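Local coordinates for chitin oligosaccharide binding protein NagB2 (Paenibacillus sp. FPU-7, PDB 7EHU) that binds the chitin oligosaccharides N,N'-diacetylchitobiose and N,N',N''-triacetylchitotriose as an extracellular solute-binding protein and probably delivers them for uptake, at residues Gly98-Asn104 with Asp389-Pro394; Pro143-Glu149 with Ile310-Asn316; Leu81-Met85 with Tyr105-Leu111. All coordinates share one frame; numbering follows the deposited sequence.

Contact 1: Gly98-Asn104 with Asp389-Pro394. With NAG (2-acetamido-2-deoxy-beta-D-glucopyranose), chain B.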
loop_
_atom_site.group_PDB
_atom_site.type_symbol
_atom_site.label_atom_id
_atom_site.label_comp_id
_atom_site.label_asym_id
_atom_site.label_seq_id
_atom_site.Cartn_x
_atom_site.Cartn_y
_atom_site.Cartn_z
ATOM N N GLY A 98 -7.332 6.659 0.022
ATOM C CA GLY A 98 -8.584 6.636 0.735
ATOM C C GLY A 98 -8.370 6.816 2.225
ATOM O O GLY A 98 -7.247 6.870 2.741
ATOM N N GLY A 99 -9.484 6.886 2.939
ATOM C CA GLY A 99 -9.438 7.059 4.372
ATOM C C GLY A 99 -9.085 8.475 4.754
ATOM O O GLY A 99 -9.574 9.425 4.132
ATOM N N ALA A 100 -8.188 8.607 5.738
ATOM C CA ALA A 100 -7.858 9.906 6.326
ATOM C C ALA A 100 -7.553 10.967 5.277
ATOM O O ALA A 100 -8.069 12.076 5.367
ATOM C CB ALA A 100 -6.686 9.773 7.312
ATOM N N ASP A 101 -6.678 10.671 4.305
ATOM C CA ASP A 101 -6.294 11.701 3.337
ATOM C C ASP A 101 -7.520 12.208 2.580
ATOM O O ASP A 101 -7.726 13.419 2.431
ATOM C CB ASP A 101 -5.277 11.157 2.329
ATOM C CG ASP A 101 -3.907 10.908 2.909
ATOM O OD1 ASP A 101 -3.613 11.212 4.091
ATOM O OD2 ASP A 101 -3.105 10.314 2.159
ATOM N N THR A 102 -8.322 11.286 2.038
ATOM C CA THR A 102 -9.534 11.666 1.301
ATOM C C THR A 102 -10.503 12.419 2.196
ATOM O O THR A 102 -11.101 13.409 1.778
ATOM C CB THR A 102 -10.201 10.407 0.708
ATOM O OG1 THR A 102 -9.417 9.906 -0.375
ATOM C CG2 THR A 102 -11.568 10.700 0.156
ATOM N N GLN A 103 -10.685 11.958 3.432
ATOM C CA GLN A 103 -11.582 12.660 4.338
ATOM C C GLN A 103 -11.113 14.090 4.558
ATOM O O GLN A 103 -11.918 15.022 4.542
ATOM C CB GLN A 103 -11.636 11.902 5.653
ATOM C CG GLN A 103 -12.396 10.570 5.540
ATOM C CD GLN A 103 -11.927 9.534 6.540
ATOM O OE1 GLN A 103 -11.285 9.855 7.545
ATOM N NE2 GLN A 103 -12.256 8.283 6.277
ATOM N N ASN A 104 -9.810 14.284 4.757
ATOM C CA ASN A 104 -9.297 15.628 4.974
ATOM C C ASN A 104 -9.541 16.514 3.761
ATOM O O ASN A 104 -10.038 17.632 3.888
ATOM C CB ASN A 104 -7.804 15.568 5.289
ATOM C CG ASN A 104 -7.519 15.022 6.671
ATOM O OD1 ASN A 104 -8.430 14.790 7.461
ATOM N ND2 ASN A 104 -6.245 14.808 6.974
ATOM N N ASP A 389 -2.966 3.660 8.047
ATOM C CA ASP A 389 -2.927 5.035 7.539
ATOM C C ASP A 389 -4.208 5.439 6.837
ATOM O O ASP A 389 -4.399 6.630 6.564
ATOM C CB ASP A 389 -1.613 5.130 6.793
ATOM C CG ASP A 389 -1.589 4.534 5.396
ATOM O OD1 ASP A 389 -2.341 4.378 4.535
ATOM O OD2 ASP A 389 -1.146 3.341 5.672
ATOM N N ALA A 390 -5.141 4.501 6.653
ATOM C CA ALA A 390 -6.495 4.880 6.289
ATOM C C ALA A 390 -7.267 5.434 7.482
ATOM O O ALA A 390 -8.256 6.159 7.290
ATOM C CB ALA A 390 -7.256 3.674 5.741
ATOM N N LEU A 391 -6.821 5.123 8.705
ATOM C CA LEU A 391 -7.613 5.297 9.918
ATOM C C LEU A 391 -7.081 6.354 10.871
ATOM O O LEU A 391 -7.775 6.674 11.849
ATOM C CB LEU A 391 -7.650 3.971 10.697
ATOM C CG LEU A 391 -8.103 2.733 9.930
ATOM C CD1 LEU A 391 -8.048 1.491 10.798
ATOM C CD2 LEU A 391 -9.506 2.945 9.381
ATOM N N VAL A 392 -5.853 6.832 10.680
ATOM C CA VAL A 392 -5.256 7.806 11.577
ATOM C C VAL A 392 -4.851 9.033 10.776
ATOM O O VAL A 392 -4.652 8.987 9.561
ATOM C CB VAL A 392 -4.067 7.268 12.407
ATOM C CG1 VAL A 392 -4.459 6.031 13.187
ATOM C CG2 VAL A 392 -2.868 6.999 11.517
ATOM N N GLN A 393 -4.713 10.132 11.489
ATOM C CA GLN A 393 -4.389 11.393 10.865
ATOM C C GLN A 393 -2.968 11.352 10.297
ATOM O O GLN A 393 -2.101 10.655 10.837
ATOM C CB GLN A 393 -4.485 12.498 11.911
ATOM C CG GLN A 393 -5.881 12.701 12.526
ATOM C CD GLN A 393 -6.187 11.841 13.811
ATOM O OE1 GLN A 393 -5.675 10.710 14.008
ATOM N NE2 GLN A 393 -7.036 12.397 14.689
ATOM N N PRO A 394 -2.705 12.103 9.205
ATOM C CA PRO A 394 -1.353 12.126 8.620
ATOM C C PRO A 394 -0.239 12.382 9.620
ATOM O O PRO A 394 0.815 11.734 9.563
ATOM C CB PRO A 394 -1.473 13.238 7.566
ATOM C CG PRO A 394 -2.880 13.119 7.097
ATOM C CD PRO A 394 -3.671 12.825 8.358
HETATM C C1 NAG B . 1.354 2.214 -0.095
HETATM C C2 NAG B . 1.542 3.342 0.891
HETATM C C3 NAG B . 1.226 2.875 2.311
HETATM C C4 NAG B . -0.163 2.249 2.365
HETATM C C5 NAG B . -0.290 1.149 1.316
HETATM C C6 NAG B . -1.678 0.549 1.237
HETATM C C7 NAG B . 3.115 5.155 0.400
HETATM C C8 NAG B . 4.554 5.594 0.416
HETATM N N2 NAG B . 2.877 3.911 0.822
HETATM O O3 NAG B . 1.316 4.000 3.177
HETATM O O4 NAG B . -0.428 1.661 3.635
HETATM O O5 NAG B . 0.036 1.686 0.024
HETATM O O6 NAG B . -2.657 1.524 0.908
HETATM O O7 NAG B . 2.205 5.901 0.035
HETATM O O HOH W 1 -5.193 8.113 4.179
HETATM O O HOH W 2 -11.052 5.945 7.488
HETATM O O HOH W 3 -9.487 8.476 9.063
#
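Ala100 N gives its hydrogen to Ala390 O at 2.9 Å, fastening the N-terminal turn of helix 100-107 to the loop before helix 394-408, beside the sugar site of this solute-binding fold. The donor stands well above the carbonyl plane, with a bent N-H...O angle of 136°. The methyl of Ala100 faces Val392 O, its CB 3.1 Å away, so a bulkier side chain would probably crowd that oxygen. Gly99, the N-cap, has positive phi, and a CB there would collide with Ala390 O. Farther along the helix, Asn104 approaches the Pro394 ring from the opposite direction, ND2 3.5 Å from CD, while Asp101 OD1 slides past Pro394 CG.

One water takes the hydrogen of Asp101 N and donates to Gly98 O and Asp389 O; two more link the amide of Gln103 to Ala390 O. In the second shell, Arg77 forms salt bridges with both Asp101 and Asp389, probably easing the repulsion between them and steadying the carboxylate that binds ligand. With CG between the backbone N and the carbonyl carbon (chi1 79°), Asp389 reaches the chain B sugar, and its OD2 accepts the hydroxyl hydrogen of O4 at 2.7 Å.

Contact 2: Pro143-Glu149 with Ile310-Asn316. With NAG (2-acetamido-2-deoxy-beta-D-glucopyranose), chain C; NAG (2-acetamido-2-deoxy-beta-D-glucopyranose), chain B.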
loop_
_atom_site.group_PDB
_atom_site.type_symbol
_atom_site.label_atom_id
_atom_site.label_comp_id
_atom_site.label_asym_id
_atom_site.label_seq_id
_atom_site.Cartn_x
_atom_site.Cartn_y
_atom_site.Cartn_z
ATOM N N PRO A 143 -10.255 3.797 -6.816
ATOM C CA PRO A 143 -9.052 2.986 -6.642
ATOM C C PRO A 143 -8.617 2.427 -7.986
ATOM O O PRO A 143 -9.446 2.003 -8.801
ATOM C CB PRO A 143 -9.513 1.880 -5.694
ATOM C CG PRO A 143 -10.985 1.799 -5.869
ATOM C CD PRO A 143 -11.429 3.198 -6.169
ATOM N N GLU A 144 -7.301 2.396 -8.208
ATOM C CA GLU A 144 -6.706 1.857 -9.430
ATOM C C GLU A 144 -6.505 0.353 -9.353
ATOM O O GLU A 144 -6.562 -0.325 -10.381
ATOM C CB GLU A 144 -5.336 2.543 -9.651
ATOM C CG GLU A 144 -4.480 1.934 -10.715
ATOM C CD GLU A 144 -3.156 2.642 -10.964
ATOM O OE1 GLU A 144 -2.960 3.787 -10.531
ATOM O OE2 GLU A 144 -2.312 2.037 -11.634
ATOM N N ALA A 145 -6.263 -0.157 -8.155
ATOM C CA ALA A 145 -5.964 -1.556 -7.923
ATOM C C ALA A 145 -6.425 -1.875 -6.515
ATOM O O ALA A 145 -6.706 -0.980 -5.719
ATOM C CB ALA A 145 -4.463 -1.831 -8.038
ATOM N N GLY A 146 -6.507 -3.171 -6.210
ATOM C CA GLY A 146 -6.588 -3.646 -4.845
ATOM C C GLY A 146 -5.205 -4.017 -4.317
ATOM O O GLY A 146 -4.240 -4.069 -5.056
ATOM N N PHE A 147 -5.122 -4.276 -3.013
ATOM C CA PHE A 147 -3.881 -4.766 -2.429
ATOM C C PHE A 147 -4.178 -5.712 -1.278
ATOM O O PHE A 147 -5.222 -5.633 -0.627
ATOM C CB PHE A 147 -2.944 -3.632 -1.929
ATOM C CG PHE A 147 -3.326 -3.076 -0.576
ATOM C CD1 PHE A 147 -4.364 -2.148 -0.438
ATOM C CD2 PHE A 147 -2.667 -3.498 0.555
ATOM C CE1 PHE A 147 -4.719 -1.669 0.803
ATOM C CE2 PHE A 147 -3.027 -3.012 1.814
ATOM C CZ PHE A 147 -4.062 -2.121 1.936
ATOM N N VAL A 148 -3.218 -6.606 -1.034
ATOM C CA VAL A 148 -3.026 -7.224 0.270
ATOM C C VAL A 148 -1.547 -7.072 0.611
ATOM O O VAL A 148 -0.710 -6.849 -0.273
ATOM C CB VAL A 148 -3.431 -8.714 0.318
ATOM C CG1 VAL A 148 -4.947 -8.851 0.216
ATOM C CG2 VAL A 148 -2.720 -9.532 -0.736
ATOM N N GLU A 149 -1.223 -7.200 1.910
ATOM C CA GLU A 149 0.153 -7.279 2.385
ATOM C C GLU A 149 0.364 -8.631 3.037
ATOM O O GLU A 149 -0.545 -9.155 3.678
ATOM C CB GLU A 149 0.505 -6.127 3.343
ATOM C CG GLU A 149 0.439 -4.764 2.658
ATOM C CD GLU A 149 0.795 -3.590 3.521
ATOM O OE1 GLU A 149 1.317 -3.778 4.654
ATOM O OE2 GLU A 149 0.533 -2.446 3.052
ATOM N N ILE A 310 -6.062 -10.652 7.006
ATOM C CA ILE A 310 -5.046 -10.201 6.065
ATOM C C ILE A 310 -5.198 -8.702 5.848
ATOM O O ILE A 310 -6.311 -8.202 5.685
ATOM C CB ILE A 310 -5.067 -11.000 4.745
ATOM C CG1 ILE A 310 -3.829 -10.706 3.890
ATOM C CG2 ILE A 310 -6.356 -10.751 3.981
ATOM C CD1 ILE A 310 -3.670 -11.652 2.713
ATOM N N ASN A 311 -4.095 -7.982 5.873
ATOM C CA ASN A 311 -4.147 -6.559 5.565
ATOM C C ASN A 311 -4.466 -6.394 4.084
ATOM O O ASN A 311 -3.765 -6.961 3.239
ATOM C CB ASN A 311 -2.785 -5.954 5.896
ATOM C CG ASN A 311 -2.665 -4.452 5.617
ATOM O OD1 ASN A 311 -1.580 -3.993 5.279
ATOM N ND2 ASN A 311 -3.729 -3.682 5.808
ATOM N N GLY A 312 -5.514 -5.639 3.760
ATOM C CA GLY A 312 -5.819 -5.408 2.360
ATOM C C GLY A 312 -7.031 -4.525 2.200
ATOM O O GLY A 312 -7.724 -4.191 3.167
ATOM N N GLY A 313 -7.282 -4.164 0.951
ATOM C CA GLY A 313 -8.390 -3.283 0.617
ATOM C C GLY A 313 -8.166 -2.649 -0.742
ATOM O O GLY A 313 -7.334 -3.099 -1.521
ATOM N N TRP A 314 -8.921 -1.583 -0.988
ATOM C CA TRP A 314 -8.821 -0.787 -2.213
ATOM C C TRP A 314 -8.599 0.648 -1.751
ATOM O O TRP A 314 -9.533 1.342 -1.365
ATOM C CB TRP A 314 -10.051 -0.947 -3.088
ATOM C CG TRP A 314 -10.094 -2.302 -3.752
ATOM C CD1 TRP A 314 -9.608 -2.624 -4.994
ATOM C CD2 TRP A 314 -10.625 -3.514 -3.209
ATOM N NE1 TRP A 314 -9.804 -3.946 -5.247
ATOM C CE2 TRP A 314 -10.440 -4.518 -4.183
ATOM C CE3 TRP A 314 -11.251 -3.850 -2.007
ATOM C CZ2 TRP A 314 -10.843 -5.840 -3.990
ATOM C CZ3 TRP A 314 -11.667 -5.171 -1.823
ATOM C CH2 TRP A 314 -11.454 -6.142 -2.808
ATOM N N SER A 315 -7.349 1.055 -1.723
ATOM C CA SER A 315 -6.932 2.249 -1.011
ATOM C C SER A 315 -6.322 3.339 -1.874
ATOM O O SER A 315 -6.183 4.459 -1.387
ATOM C CB SER A 315 -5.852 1.867 0.009
ATOM O OG SER A 315 -4.760 1.275 -0.689
ATOM N N ASN A 316 -5.861 3.044 -3.085
ATOM C CA ASN A 316 -5.043 3.993 -3.827
ATOM C C ASN A 316 -5.505 4.081 -5.266
ATOM O O ASN A 316 -5.737 3.060 -5.925
ATOM C CB ASN A 316 -3.566 3.586 -3.751
ATOM C CG ASN A 316 -2.627 4.623 -4.360
ATOM O OD1 ASN A 316 -1.845 4.318 -5.265
ATOM N ND2 ASN A 316 -2.713 5.868 -3.881
HETATM C C1 NAG C . 1.594 1.588 -5.345
HETATM C C2 NAG C . 0.295 1.274 -4.624
HETATM C C3 NAG C . 0.220 2.011 -3.290
HETATM C C4 NAG C . 1.497 1.842 -2.479
HETATM C C5 NAG C . 2.686 2.201 -3.359
HETATM C C6 NAG C . 4.029 2.017 -2.697
HETATM C C7 NAG C . -1.588 0.793 -6.165
HETATM C C8 NAG C . -2.686 1.406 -6.972
HETATM N N2 NAG C . -0.842 1.649 -5.453
HETATM O O3 NAG C . -0.911 1.512 -2.592
HETATM O O4 NAG C . 1.484 2.750 -1.381
HETATM O O5 NAG C . 2.677 1.347 -4.510
HETATM O O6 NAG C . 5.079 2.463 -3.549
HETATM O O7 NAG C . -1.403 -0.421 -6.144
HETATM C C1 NAG B . 1.354 2.214 -0.095
HETATM C C2 NAG B . 1.542 3.342 0.891
HETATM C C3 NAG B . 1.226 2.875 2.311
HETATM C C4 NAG B . -0.163 2.249 2.365
HETATM C C5 NAG B . -0.290 1.149 1.316
HETATM C C6 NAG B . -1.678 0.549 1.237
HETATM C C7 NAG B . 3.115 5.155 0.400
HETATM C C8 NAG B . 4.554 5.594 0.416
HETATM N N2 NAG B . 2.877 3.911 0.822
HETATM O O3 NAG B . 1.316 4.000 3.177
HETATM O O4 NAG B . -0.428 1.661 3.635
HETATM O O5 NAG B . 0.036 1.686 0.024
HETATM O O6 NAG B . -2.657 1.524 0.908
HETATM O O7 NAG B . 2.205 5.901 0.035
HETATM O O HOH W 4 -5.396 0.121 -3.566
#
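Phe147 and Gly313 form a hydrogen-bonded pair of the antiparallel ladder between strands 138-154 and 309-320, long strands of the kind that connect the two lobes of solute-binding proteins and probably act as their hinge. Phe147 N donates to Gly313 O at 2.9 Å, and Gly313 N returns the bond to Phe147 O. Glu149 N to Asn311 O and Glu144 N to Asn316 O hold the two ends. Between the Phe147-Gly313 pair and the Glu144 end, a water accepts from Ser315 N and donates to Ala145 O.

The aromatic contacts centre on Phe147. With CG set between the backbone N and carbonyl carbon (chi1 80°), its ring turns over the partner strand, and Gly312 CA lies 3.9 Å from the ring centroid in a CH-pi contact. Glycine suits this place, since a CB would strike Phe147 O and Val148 CG1. The opposite face receives C6 of the chain B sugar, 3.6 Å from Phe147 CZ.

Apolar packing is modest: Val148 CB meets Ile310 CD1, and Pro143 CB meets Trp314 CB at 3.9 Å.

Among polar side chains, Asn311 OD1 sits 3.0 Å from Glu149 OE1, two acceptors without a bond; the carboxylate and amide planes are 81° apart. Asn311 ND2 is committed to Phe385 O. Ser315 OG bonds O6 of the chain B sugar. Asn316 OD1 accepts the N-H of N2 of the chain C sugar at 2.9 Å, with a nearly straight N-H...O angle of 166°.

Contact 3: Leu81-Met85 with Tyr105-Leu111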
loop_
_atom_site.group_PDB
_atom_site.type_symbol
_atom_site.label_atom_id
_atom_site.label_comp_id
_atom_site.label_asym_id
_atom_site.label_seq_id
_atom_site.Cartn_x
_atom_site.Cartn_y
_atom_site.Cartn_z
ATOM N N LEU A 81 1.517 16.855 -2.554
ATOM C CA LEU A 81 0.065 16.998 -2.631
ATOM C C LEU A 81 -0.480 17.607 -1.344
ATOM O O LEU A 81 -1.422 18.402 -1.375
ATOM C CB LEU A 81 -0.574 15.649 -2.896
ATOM C CG LEU A 81 -2.092 15.669 -3.091
ATOM C CD1 LEU A 81 -2.470 16.475 -4.318
ATOM C CD2 LEU A 81 -2.635 14.245 -3.191
ATOM N N LYS A 82 0.114 17.249 -0.202
ATOM C CA LYS A 82 -0.311 17.829 1.073
ATOM C C LYS A 82 -0.224 19.352 1.031
ATOM O O LYS A 82 -1.159 20.060 1.436
ATOM C CB LYS A 82 0.549 17.254 2.204
ATOM C CG LYS A 82 0.116 17.697 3.602
ATOM C CD LYS A 82 0.997 17.097 4.703
ATOM C CE LYS A 82 0.746 15.608 4.924
ATOM N NZ LYS A 82 1.807 14.961 5.789
ATOM N N ALA A 83 0.896 19.874 0.526
ATOM C CA ALA A 83 1.104 21.316 0.483
ATOM C C ALA A 83 0.173 21.974 -0.521
ATOM O O ALA A 83 -0.352 23.064 -0.273
ATOM C CB ALA A 83 2.561 21.598 0.123
ATOM N N GLU A 84 -0.036 21.337 -1.668
ATOM C CA GLU A 84 -0.943 21.869 -2.674
ATOM C C GLU A 84 -2.376 21.924 -2.156
ATOM O O GLU A 84 -3.094 22.916 -2.375
ATOM C CB GLU A 84 -0.840 20.988 -3.913
ATOM C CG GLU A 84 0.434 21.201 -4.697
ATOM C CD GLU A 84 0.780 20.050 -5.627
ATOM O OE1 GLU A 84 1.680 20.250 -6.474
ATOM O OE2 GLU A 84 0.210 18.933 -5.506
ATOM N N MET A 85 -2.789 20.892 -1.421
ATOM C CA MET A 85 -4.117 20.877 -0.815
ATOM C C MET A 85 -4.244 21.965 0.249
ATOM O O MET A 85 -5.279 22.627 0.335
ATOM C CB MET A 85 -4.401 19.496 -0.217
ATOM C CG MET A 85 -4.723 18.439 -1.268
ATOM S SD MET A 85 -6.303 18.797 -2.049
ATOM C CE MET A 85 -6.483 17.339 -3.093
ATOM N N TYR A 105 -9.202 16.033 2.570
ATOM C CA TYR A 105 -9.294 16.879 1.395
ATOM C C TYR A 105 -10.743 17.107 0.991
ATOM O O TYR A 105 -11.070 18.178 0.481
ATOM C CB TYR A 105 -8.448 16.303 0.257
ATOM C CG TYR A 105 -6.985 16.107 0.592
ATOM C CD1 TYR A 105 -6.315 16.962 1.461
ATOM C CD2 TYR A 105 -6.257 15.082 0.016
ATOM C CE1 TYR A 105 -4.979 16.771 1.754
ATOM C CE2 TYR A 105 -4.907 14.892 0.289
ATOM C CZ TYR A 105 -4.281 15.739 1.166
ATOM O OH TYR A 105 -2.943 15.601 1.455
ATOM N N ALA A 106 -11.602 16.109 1.187
ATOM C CA ALA A 106 -13.017 16.279 0.894
ATOM C C ALA A 106 -13.657 17.284 1.844
ATOM O O ALA A 106 -14.421 18.149 1.415
ATOM C CB ALA A 106 -13.742 14.944 0.971
ATOM N N LYS A 107 -13.347 17.186 3.141
ATOM C CA LYS A 107 -13.856 18.155 4.105
ATOM C C LYS A 107 -13.460 19.573 3.744
ATOM O O LYS A 107 -14.216 20.523 3.990
ATOM C CB LYS A 107 -13.244 17.913 5.482
ATOM C CG LYS A 107 -14.103 18.584 6.535
ATOM C CD LYS A 107 -13.353 18.922 7.721
ATOM C CE LYS A 107 -13.933 19.578 8.926
ATOM N NZ LYS A 107 -12.841 18.905 9.748
ATOM N N ALA A 108 -12.226 19.741 3.277
ATOM C CA ALA A 108 -11.703 21.041 2.901
ATOM C C ALA A 108 -12.288 21.530 1.590
ATOM O O ALA A 108 -12.029 22.673 1.200
ATOM C CB ALA A 108 -10.178 20.972 2.803
ATOM N N GLY A 109 -13.072 20.697 0.910
ATOM C CA GLY A 109 -13.734 21.099 -0.312
ATOM C C GLY A 109 -12.896 21.004 -1.568
ATOM O O GLY A 109 -13.265 21.617 -2.574
ATOM N N HIS A 110 -11.807 20.226 -1.563
ATOM C CA HIS A 110 -10.877 20.214 -2.677
ATOM C C HIS A 110 -11.029 19.033 -3.614
ATOM O O HIS A 110 -10.316 18.983 -4.616
ATOM C CB HIS A 110 -9.448 20.260 -2.179
ATOM C CG HIS A 110 -9.160 21.487 -1.393
ATOM N ND1 HIS A 110 -9.625 22.728 -1.774
ATOM C CD2 HIS A 110 -8.481 21.667 -0.240
ATOM C CE1 HIS A 110 -9.250 23.621 -0.879
ATOM N NE2 HIS A 110 -8.555 23.004 0.063
ATOM N N LEU A 111 -11.933 18.098 -3.322
ATOM C CA LEU A 111 -12.125 16.893 -4.129
ATOM C C LEU A 111 -13.451 16.931 -4.874
ATOM O O LEU A 111 -14.494 17.228 -4.286
ATOM C CB LEU A 111 -12.081 15.630 -3.265
ATOM C CG LEU A 111 -10.772 15.368 -2.525
ATOM C CD1 LEU A 111 -10.818 14.016 -1.810
ATOM C CD2 LEU A 111 -9.561 15.409 -3.466
#
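Met85 lays its side chain over the ring of Tyr105, joining helix 73-86, the connection of a beta-alpha-beta crossover from strand 64-70 to strand 93-97, to the end of the next helix, 100-107. This is the tight part. Met85 CG stands 3.4 Å from the ring centroid, close to the normal, a CH-pi contact, and CB presses on Tyr105 CE1. A bend at chi2 (-68°) carries the sulfur onward over the same face, 4.2 Å from the centroid, as a Met-aromatic contact. SD also touches His110 CB at 3.5 Å, while the terminal CE reaches Leu111 CD2. A flexible, polarisable methionine can follow all three partners, and Phe94 of strand 93-97 touches Leu81, Met85 and Leu111. An alanine in place of Tyr105 would strip away the ring face under Met85 and would probably leave its CG and SD less firmly fixed.

The other side is looser. Lys82 directs its chain away, its NZ bonded to Asp78 O, and approaches chiefly through CA, 3.5 Å from Tyr105 OH. Gly109 closes a Schellman motif after the helix, its positive phi suited to glycine, and the turn brings His110 back beside Met85. There the imidazole only brushes the backbone: NE2 is 3.3 Å from Met85 O at an angle too poor for a bond, whereas His110 ND1 is hydrogen-bonded to His323 NE2.

From the N terminus, contact 3 closes first: its short loop runs from helix 73-86 through strand 93-97 to the end of helix 100-107. Contact 1 opens inside that loop, at the start of the same helix, and closes 285 residues later, so contacts 1 and 3 cross. Contact 2 opens and closes entirely within the span of contact 1, after contact 3 is complete. Gly98 N lies 2.9 Å from Ser315 O, a probable hydrogen bond between contacts 1 and 2, and both contacts touch the chain B sugar. Thus the central strands, the loop 389-394 before helix 394-408 and the helices flanking strand 93-97 are tied together, with contact 3 farthest from the chain's centre.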